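Long-range contact in RND efflux system, outer membrane lipoprotein, NodT family (Burkholderia mallei, PDB 6U94), which is an outer-membrane lipoprotein of the outer membrane factor family and probably serves as the exit channel of an RND-type efflux pump: residues Asp78-Arg90 and Gln235-Ile247. Sequence-based numbering, arbitrary orientation.
Sequences DIDEARALYRIQR and QIAQDENALAVLI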
ATOM      1  N   ASP A  78       8.382  16.926  -3.357  1.00 78.38           N
ATOM      2  CA  ASP A  78       7.145  16.986  -2.585  1.00 77.52           C
ATOM      3  C   ASP A  78       6.716  15.600  -2.117  1.00 77.09           C
ATOM      4  O   ASP A  78       6.265  15.435  -0.977  1.00 73.46           O
ATOM      5  CB  ASP A  78       6.039  17.638  -3.414  1.00 80.76           C
ATOM      6  CG  ASP A  78       6.270  19.123  -3.632  1.00 91.41           C
ATOM      7  OD1 ASP A  78       7.214  19.679  -3.030  1.00 97.50           O
ATOM      8  OD2 ASP A  78       5.507  19.736  -4.407  1.00 94.22           O
ATOM      9  N   ILE A  79       6.843  14.599  -2.988  1.00 77.93           N
ATOM     10  CA  ILE A  79       6.542  13.226  -2.601  1.00 73.69           C
ATOM     11  C   ILE A  79       7.475  12.777  -1.486  1.00 76.45           C
ATOM     12  O   ILE A  79       7.065  12.081  -0.550  1.00 81.28           O
ATOM     13  CB  ILE A  79       6.633  12.303  -3.831  1.00 73.86           C
ATOM     14  CG1 ILE A  79       5.581  12.698  -4.866  1.00 77.34           C
ATOM     15  CG2 ILE A  79       6.473  10.848  -3.427  1.00 72.12           C
ATOM     16  CD1 ILE A  79       5.846  12.140  -6.249  1.00 75.80           C
ATOM     17  N   ASP A  80       8.745  13.178  -1.563  1.00 82.61           N
ATOM     18  CA  ASP A  80       9.697  12.833  -0.513  1.00 87.40           C
ATOM     19  C   ASP A  80       9.312  13.480   0.811  1.00 85.93           C
ATOM     20  O   ASP A  80       9.373  12.835   1.866  1.00 81.68           O
ATOM     21  CB  ASP A  80      11.105  13.256  -0.928  1.00 94.69           C
ATOM     22  CG  ASP A  80      12.123  12.153  -0.742  1.00 99.60           C
ATOM     23  OD1 ASP A  80      12.321  11.361  -1.689  1.00101.01           O
ATOM     24  OD2 ASP A  80      12.727  12.080   0.348  1.00103.70           O
ATOM     25  N   GLU A  81       8.919  14.756   0.779  1.00 84.38           N
ATOM     26  CA  GLU A  81       8.537  15.441   2.010  1.00 85.67           C
ATOM     27  C   GLU A  81       7.256  14.860   2.594  1.00 81.19           C
ATOM     28  O   GLU A  81       7.144  14.694   3.815  1.00 81.69           O
ATOM     29  CB  GLU A  81       8.372  16.938   1.752  1.00 86.65           C
ATOM     30  CG  GLU A  81       7.846  17.715   2.951  1.00 91.76           C
ATOM     31  CD  GLU A  81       7.609  19.183   2.644  1.00101.72           C
ATOM     32  OE1 GLU A  81       7.870  19.609   1.496  1.00103.16           O
ATOM     33  OE2 GLU A  81       7.160  19.913   3.554  1.00105.49           O
ATOM     34  N   ALA A  82       6.277  14.551   1.740  1.00 77.67           N
ATOM     35  CA  ALA A  82       5.000  14.035   2.221  1.00 74.82           C
ATOM     36  C   ALA A  82       5.173  12.675   2.883  1.00 72.91           C
ATOM     37  O   ALA A  82       4.628  12.428   3.964  1.00 73.51           O
ATOM     38  CB  ALA A  82       4.000  13.952   1.067  1.00 71.24           C
ATOM     39  N   ARG A  83       5.934  11.780   2.247  1.00 72.77           N
ATOM     40  CA  ARG A  83       6.164  10.459   2.821  1.00 72.20           C
ATOM     41  C   ARG A  83       6.838  10.557   4.184  1.00 76.33           C
ATOM     42  O   ARG A  83       6.504   9.805   5.107  1.00 78.46           O
ATOM     43  CB  ARG A  83       7.007   9.614   1.865  1.00 70.41           C
ATOM     44  CG  ARG A  83       6.254   9.148   0.633  1.00 70.24           C
ATOM     45  CD  ARG A  83       7.200   8.630  -0.435  1.00 73.02           C
ATOM     46  NE  ARG A  83       8.109   7.609   0.080  1.00 71.84           N
ATOM     47  CZ  ARG A  83       7.795   6.324   0.198  1.00 70.46           C
ATOM     48  NH1 ARG A  83       6.588   5.900  -0.154  1.00 64.88           N
ATOM     49  NH2 ARG A  83       8.686   5.464   0.674  1.00 73.23           N
ATOM     50  N   ALA A  84       7.786  11.486   4.330  1.00 75.59           N
ATOM     51  CA  ALA A  84       8.441  11.674   5.620  1.00 74.57           C
ATOM     52  C   ALA A  84       7.472  12.200   6.670  1.00 78.82           C
ATOM     53  O   ALA A  84       7.661  11.951   7.866  1.00 81.41           O
ATOM     54  CB  ALA A  84       9.632  12.623   5.477  1.00 73.31           C
ATOM     55  N   LEU A  85       6.429  12.917   6.246  1.00 76.56           N
ATOM     56  CA  LEU A  85       5.493  13.480   7.211  1.00 77.84           C
ATOM     57  C   LEU A  85       4.599  12.408   7.822  1.00 76.22           C
ATOM     58  O   LEU A  85       4.347  12.423   9.032  1.00 79.69           O
ATOM     59  CB  LEU A  85       4.645  14.569   6.555  1.00 78.20           C
ATOM     60  CG  LEU A  85       5.298  15.950   6.449  1.00 87.70           C
ATOM     61  CD1 LEU A  85       4.327  16.967   5.868  1.00 91.76           C
ATOM     62  CD2 LEU A  85       5.805  16.403   7.809  1.00 89.72           C
ATOM     63  N   TYR A  86       4.114  11.465   7.012  1.00 73.43           N
ATOM     64  CA  TYR A  86       3.070  10.558   7.464  1.00 74.61           C
ATOM     65  C   TYR A  86       3.370   9.076   7.285  1.00 73.02           C
ATOM     66  O   TYR A  86       2.601   8.260   7.798  1.00 74.35           O
ATOM     67  CB  TYR A  86       1.748  10.869   6.742  1.00 72.80           C
ATOM     68  CG  TYR A  86       1.555  10.068   5.475  1.00 72.30           C
ATOM     69  CD1 TYR A  86       2.243  10.396   4.312  1.00 73.09           C
ATOM     70  CD2 TYR A  86       0.692   8.979   5.442  1.00 69.38           C
ATOM     71  CE1 TYR A  86       2.074   9.661   3.151  1.00 70.80           C
ATOM     72  CE2 TYR A  86       0.518   8.237   4.289  1.00 68.78           C
ATOM     73  CZ  TYR A  86       1.211   8.584   3.145  1.00 71.02           C
ATOM     74  OH  TYR A  86       1.042   7.853   1.989  1.00 68.28           O
ATOM     75  N   ARG A  87       4.436   8.694   6.584  1.00 75.45           N
ATOM     76  CA  ARG A  87       4.567   7.292   6.208  1.00 75.76           C
ATOM     77  C   ARG A  87       5.870   6.648   6.668  1.00 78.44           C
ATOM     78  O   ARG A  87       5.848   5.540   7.214  1.00 78.87           O
ATOM     79  CB  ARG A  87       4.427   7.144   4.692  1.00 77.34           C
ATOM     80  CG  ARG A  87       4.206   5.710   4.242  1.00 75.09           C
ATOM     81  CD  ARG A  87       3.732   5.656   2.804  1.00 76.04           C
ATOM     82  NE  ARG A  87       3.384   4.299   2.393  1.00 77.29           N
ATOM     83  CZ  ARG A  87       3.040   3.959   1.154  1.00 78.54           C
ATOM     84  NH1 ARG A  87       2.998   4.878   0.195  1.00 74.64           N
ATOM     85  NH2 ARG A  87       2.738   2.698   0.873  1.00 76.08           N
ATOM     86  N   ILE A  88       7.004   7.319   6.448  1.00 81.04           N
ATOM     87  CA  ILE A  88       8.303   6.691   6.694  1.00 82.62           C
ATOM     88  C   ILE A  88       8.441   6.291   8.158  1.00 84.27           C
ATOM     89  O   ILE A  88       8.890   5.182   8.476  1.00 82.42           O
ATOM     90  CB  ILE A  88       9.447   7.624   6.260  1.00 86.19           C
ATOM     91  CG1 ILE A  88       9.239   8.096   4.820  1.00 85.20           C
ATOM     92  CG2 ILE A  88      10.786   6.915   6.390  1.00 88.31           C
ATOM     93  CD1 ILE A  88       9.242   6.976   3.812  1.00 82.79           C
ATOM     94  N   GLN A  89       8.056   7.183   9.070  1.00 87.82           N
ATOM     95  CA  GLN A  89       8.232   6.918  10.492  1.00 94.50           C
ATOM     96  C   GLN A  89       7.121   6.063  11.091  1.00 94.54           C
ATOM     97  O   GLN A  89       7.294   5.554  12.203  1.00 95.17           O
ATOM     98  CB  GLN A  89       8.341   8.234  11.266  1.00102.66           C
ATOM     99  CG  GLN A  89       9.651   8.983  11.046  1.00111.04           C
ATOM    100  CD  GLN A  89      10.861   8.279  11.648  1.00118.61           C
ATOM    101  OE1 GLN A  89      10.763   7.164  12.163  1.00120.92           O
ATOM    102  NE2 GLN A  89      12.012   8.938  11.591  1.00123.34           N
ATOM    103  N   ARG A  90       5.998   5.892  10.400  1.00 95.32           N
ATOM    104  CA  ARG A  90       4.953   4.990  10.859  1.00100.41           C
ATOM    105  C   ARG A  90       5.157   3.561  10.371  1.00109.25           C
ATOM    106  O   ARG A  90       4.274   2.719  10.567  1.00109.53           O
ATOM    107  CB  ARG A  90       3.578   5.504  10.430  1.00 93.83           C
ATOM    108  CG  ARG A  90       2.939   6.435  11.443  1.00 89.83           C
ATOM    109  CD  ARG A  90       1.470   6.626  11.144  1.00 82.15           C
ATOM    110  NE  ARG A  90       1.173   7.971  10.667  1.00 81.35           N
ATOM    111  CZ  ARG A  90       0.021   8.321  10.107  1.00 78.13           C
ATOM    112  NH1 ARG A  90      -0.938   7.418   9.945  1.00 69.90           N
ATOM    113  NH2 ARG A  90      -0.171   9.570   9.702  1.00 77.49           N
ATOM    114  N   GLN A 235      -1.896  11.929  14.084  1.00 80.22           N
ATOM    115  CA  GLN A 235      -1.711  11.260  12.800  1.00 77.41           C
ATOM    116  C   GLN A 235      -2.641  11.837  11.741  1.00 82.84           C
ATOM    117  O   GLN A 235      -2.271  11.926  10.565  1.00 87.50           O
ATOM    118  CB  GLN A 235      -1.925   9.755  12.953  1.00 75.56           C
ATOM    119  CG  GLN A 235      -0.859   9.064  13.795  1.00 76.91           C
ATOM    120  CD  GLN A 235      -1.023   7.556  13.835  1.00 79.07           C
ATOM    121  OE1 GLN A 235      -1.981   7.006  13.290  1.00 77.65           O
ATOM    122  NE2 GLN A 235      -0.081   6.877  14.481  1.00 79.60           N
ATOM    123  N   ILE A 236      -3.852  12.237  12.139  1.00 82.06           N
ATOM    124  CA  ILE A 236      -4.744  12.941  11.220  1.00 80.93           C
ATOM    125  C   ILE A 236      -4.095  14.230  10.738  1.00 83.02           C
ATOM    126  O   ILE A 236      -4.175  14.580   9.554  1.00 81.53           O
ATOM    127  CB  ILE A 236      -6.103  13.209  11.895  1.00 78.69           C
ATOM    128  CG1 ILE A 236      -6.943  11.930  11.932  1.00 78.13           C
ATOM    129  CG2 ILE A 236      -6.855  14.330  11.187  1.00 76.03           C
ATOM    130  CD1 ILE A 236      -8.283  12.108  12.613  1.00 79.58           C
ATOM    131  N   ALA A 237      -3.436  14.954  11.647  1.00 85.00           N
ATOM    132  CA  ALA A 237      -2.758  16.189  11.265  1.00 90.76           C
ATOM    133  C   ALA A 237      -1.650  15.921  10.252  1.00 89.57           C
ATOM    134  O   ALA A 237      -1.499  16.665   9.276  1.00 89.12           O
ATOM    135  CB  ALA A 237      -2.197  16.882  12.506  1.00 92.13           C
ATOM    136  N   GLN A 238      -0.870  14.857  10.464  1.00 91.30           N
ATOM    137  CA  GLN A 238       0.203  14.525   9.531  1.00 92.46           C
ATOM    138  C   GLN A 238      -0.349  14.156   8.160  1.00 91.42           C
ATOM    139  O   GLN A 238       0.204  14.566   7.132  1.00 96.45           O
ATOM    140  CB  GLN A 238       1.046  13.380  10.090  1.00 92.32           C
ATOM    141  CG  GLN A 238       1.719  13.670  11.421  1.00 92.78           C
ATOM    142  CD  GLN A 238       2.316  12.422  12.043  1.00 90.08           C
ATOM    143  OE1 GLN A 238       2.041  11.305  11.603  1.00 87.75           O
ATOM    144  NE2 GLN A 238       3.138  12.606  13.070  1.00 90.06           N
ATOM    145  N   ASP A 239      -1.432  13.374   8.124  1.00 86.01           N
ATOM    146  CA  ASP A 239      -2.041  13.001   6.852  1.00 84.33           C
ATOM    147  C   ASP A 239      -2.467  14.231   6.063  1.00 88.32           C
ATOM    148  O   ASP A 239      -2.229  14.318   4.851  1.00 89.43           O
ATOM    149  CB  ASP A 239      -3.247  12.090   7.090  1.00 86.10           C
ATOM    150  CG  ASP A 239      -2.884  10.805   7.805  1.00 86.14           C
ATOM    151  OD1 ASP A 239      -1.682  10.547   8.028  1.00 86.29           O
ATOM    152  OD2 ASP A 239      -3.812  10.049   8.147  1.00 86.10           O
ATOM    153  N   GLU A 240      -3.103  15.192   6.736  1.00 85.03           N
ATOM    154  CA  GLU A 240      -3.579  16.383   6.046  1.00 90.75           C
ATOM    155  C   GLU A 240      -2.423  17.258   5.573  1.00 92.91           C
ATOM    156  O   GLU A 240      -2.527  17.905   4.524  1.00 97.47           O
ATOM    157  CB  GLU A 240      -4.521  17.169   6.958  1.00 90.51           C
ATOM    158  CG  GLU A 240      -5.767  16.391   7.348  1.00 90.89           C
ATOM    159  CD  GLU A 240      -6.668  17.153   8.303  1.00 94.20           C
ATOM    160  OE1 GLU A 240      -6.165  18.041   9.025  1.00 96.68           O
ATOM    161  OE2 GLU A 240      -7.884  16.864   8.326  1.00 94.15           O
ATOM    162  N   ASN A 241      -1.319  17.293   6.326  1.00 90.77           N
ATOM    163  CA  ASN A 241      -0.142  18.031   5.878  1.00 91.86           C
ATOM    164  C   ASN A 241       0.446  17.407   4.618  1.00 89.99           C
ATOM    165  O   ASN A 241       0.676  18.098   3.618  1.00 85.63           O
ATOM    166  CB  ASN A 241       0.909  18.080   6.989  1.00 98.65           C
ATOM    167  CG  ASN A 241       0.968  19.428   7.677  1.00114.09           C
ATOM    168  OD1 ASN A 241      -0.028  20.148   7.745  1.00121.39           O
ATOM    169  ND2 ASN A 241       2.145  19.782   8.183  1.00119.76           N
ATOM    170  N   ALA A 242       0.694  16.095   4.651  1.00 84.50           N
ATOM    171  CA  ALA A 242       1.255  15.413   3.490  1.00 86.98           C
ATOM    172  C   ALA A 242       0.321  15.510   2.292  1.00 87.31           C
ATOM    173  O   ALA A 242       0.777  15.635   1.148  1.00 90.74           O
ATOM    174  CB  ALA A 242       1.544  13.949   3.829  1.00 74.07           C
ATOM    175  N   LEU A 243      -0.990  15.462   2.535  1.00 86.71           N
ATOM    176  CA  LEU A 243      -1.947  15.581   1.442  1.00 87.92           C
ATOM    177  C   LEU A 243      -1.867  16.956   0.793  1.00 90.44           C
ATOM    178  O   LEU A 243      -1.949  17.078  -0.435  1.00 93.91           O
ATOM    179  CB  LEU A 243      -3.360  15.303   1.953  1.00 87.84           C
ATOM    180  CG  LEU A 243      -4.428  14.971   0.911  1.00 88.11           C
ATOM    181  CD1 LEU A 243      -3.963  13.834   0.019  1.00 87.70           C
ATOM    182  CD2 LEU A 243      -5.735  14.608   1.596  1.00 85.72           C
ATOM    183  N   ALA A 244      -1.699  18.005   1.604  1.00 90.11           N
ATOM    184  CA  ALA A 244      -1.550  19.348   1.056  1.00 95.87           C
ATOM    185  C   ALA A 244      -0.269  19.469   0.241  1.00 91.47           C
ATOM    186  O   ALA A 244      -0.257  20.114  -0.813  1.00 89.39           O
ATOM    187  CB  ALA A 244      -1.572  20.381   2.182  1.00 97.27           C
ATOM    188  N   VAL A 245       0.818  18.851   0.709  1.00 89.78           N
ATOM    189  CA  VAL A 245       2.067  18.864  -0.044  1.00 91.83           C
ATOM    190  C   VAL A 245       1.900  18.131  -1.368  1.00 93.41           C
ATOM    191  O   VAL A 245       2.397  18.578  -2.410  1.00 94.91           O
ATOM    192  CB  VAL A 245       3.205  18.255   0.798  1.00 91.63           C
ATOM    193  CG1 VAL A 245       4.477  18.128  -0.032  1.00 90.85           C
ATOM    194  CG2 VAL A 245       3.457  19.091   2.040  1.00 91.53           C
ATOM    195  N   LEU A 246       1.190  17.000  -1.349  1.00 85.96           N
ATOM    196  CA  LEU A 246       1.088  16.167  -2.544  1.00 86.69           C
ATOM    197  C   LEU A 246       0.275  16.847  -3.638  1.00 90.48           C
ATOM    198  O   LEU A 246       0.583  16.697  -4.827  1.00 93.21           O
ATOM    199  CB  LEU A 246       0.480  14.812  -2.190  1.00 81.89           C
ATOM    200  CG  LEU A 246       1.430  13.829  -1.509  1.00 80.96           C
ATOM    201  CD1 LEU A 246       0.687  12.567  -1.101  1.00 75.99           C
ATOM    202  CD2 LEU A 246       2.595  13.499  -2.430  1.00 80.54           C
ATOM    203  N   ILE A 247      -0.772  17.587  -3.266  1.00 91.12           N
ATOM    204  CA  ILE A 247      -1.573  18.290  -4.263  1.00 96.34           C
ATOM    205  C   ILE A 247      -1.050  19.690  -4.552  1.00103.69           C
ATOM    206  O   ILE A 247      -1.547  20.345  -5.481  1.00110.48           O
ATOM    207  CB  ILE A 247      -3.053  18.375  -3.841  1.00 93.15           C
ATOM    208  CG1 ILE A 247      -3.198  19.181  -2.552  1.00 92.88           C
ATOM    209  CG2 ILE A 247      -3.641  16.977  -3.678  1.00 89.31           C
ATOM    210  CD1 ILE A 247      -4.629  19.539  -2.221  1.00 92.38           C
TER
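Arg90 reaches back across to helix 235-247, where its NH2 makes a salt bridge with Asp239 OD1; at 2.5 Å the separation is very short, so its exact length deserves caution. The guanidinium and carboxylate are nearly coplanar, 22° apart, and the arginine chain, bent at chi3, presents its guanidinium to the Asp239 carboxylate. The same NH2 gives a weak second bond to Gln238 OE1, 3.4 Å away and also near the guanidinium plane. Gln235 lies over one face instead, its amide stacked at 13° to the guanidinium, with CB 3.7 Å from Arg90 CZ; Tyr86 O sits above the opposite face. NH1 turns to Asp180 on helix 156-203 in a second salt bridge, so two carboxylates probably balance this one charge and fix its rotation.

The middle of the contact is apolar and close. Ala82 and Ala242 meet CB to CB at 3.7 Å, which lets the helix axes approach to 8.4 Å. Leu246 CG packs against Ala82 CB at 3.6 Å, while its CD2 crosses to Ile79 CG1. Leu85 drapes CD1 over Asn241 CB, and Tyr86 CD1 rests on Ala242 CB at 3.7 Å. The tyrosine ring then leads away from the helix, its OH hydrogen-bonded to Glu169 and Asn172. At the far end, Val245 CG1, anti to its backbone N, touches Asp78 CB. Arg70 ties both partners together, in a salt bridge with Asp78 OD2 and hydrogen-bonded to the carbonyls of Val245 and Leu246. With axes at 175°, this is an antiparallel helix pair packed closely about Ala82 and Ala242, joining helix 72-86 to the long helix 211-247 in the helical bundle characteristic of outer membrane efflux proteins.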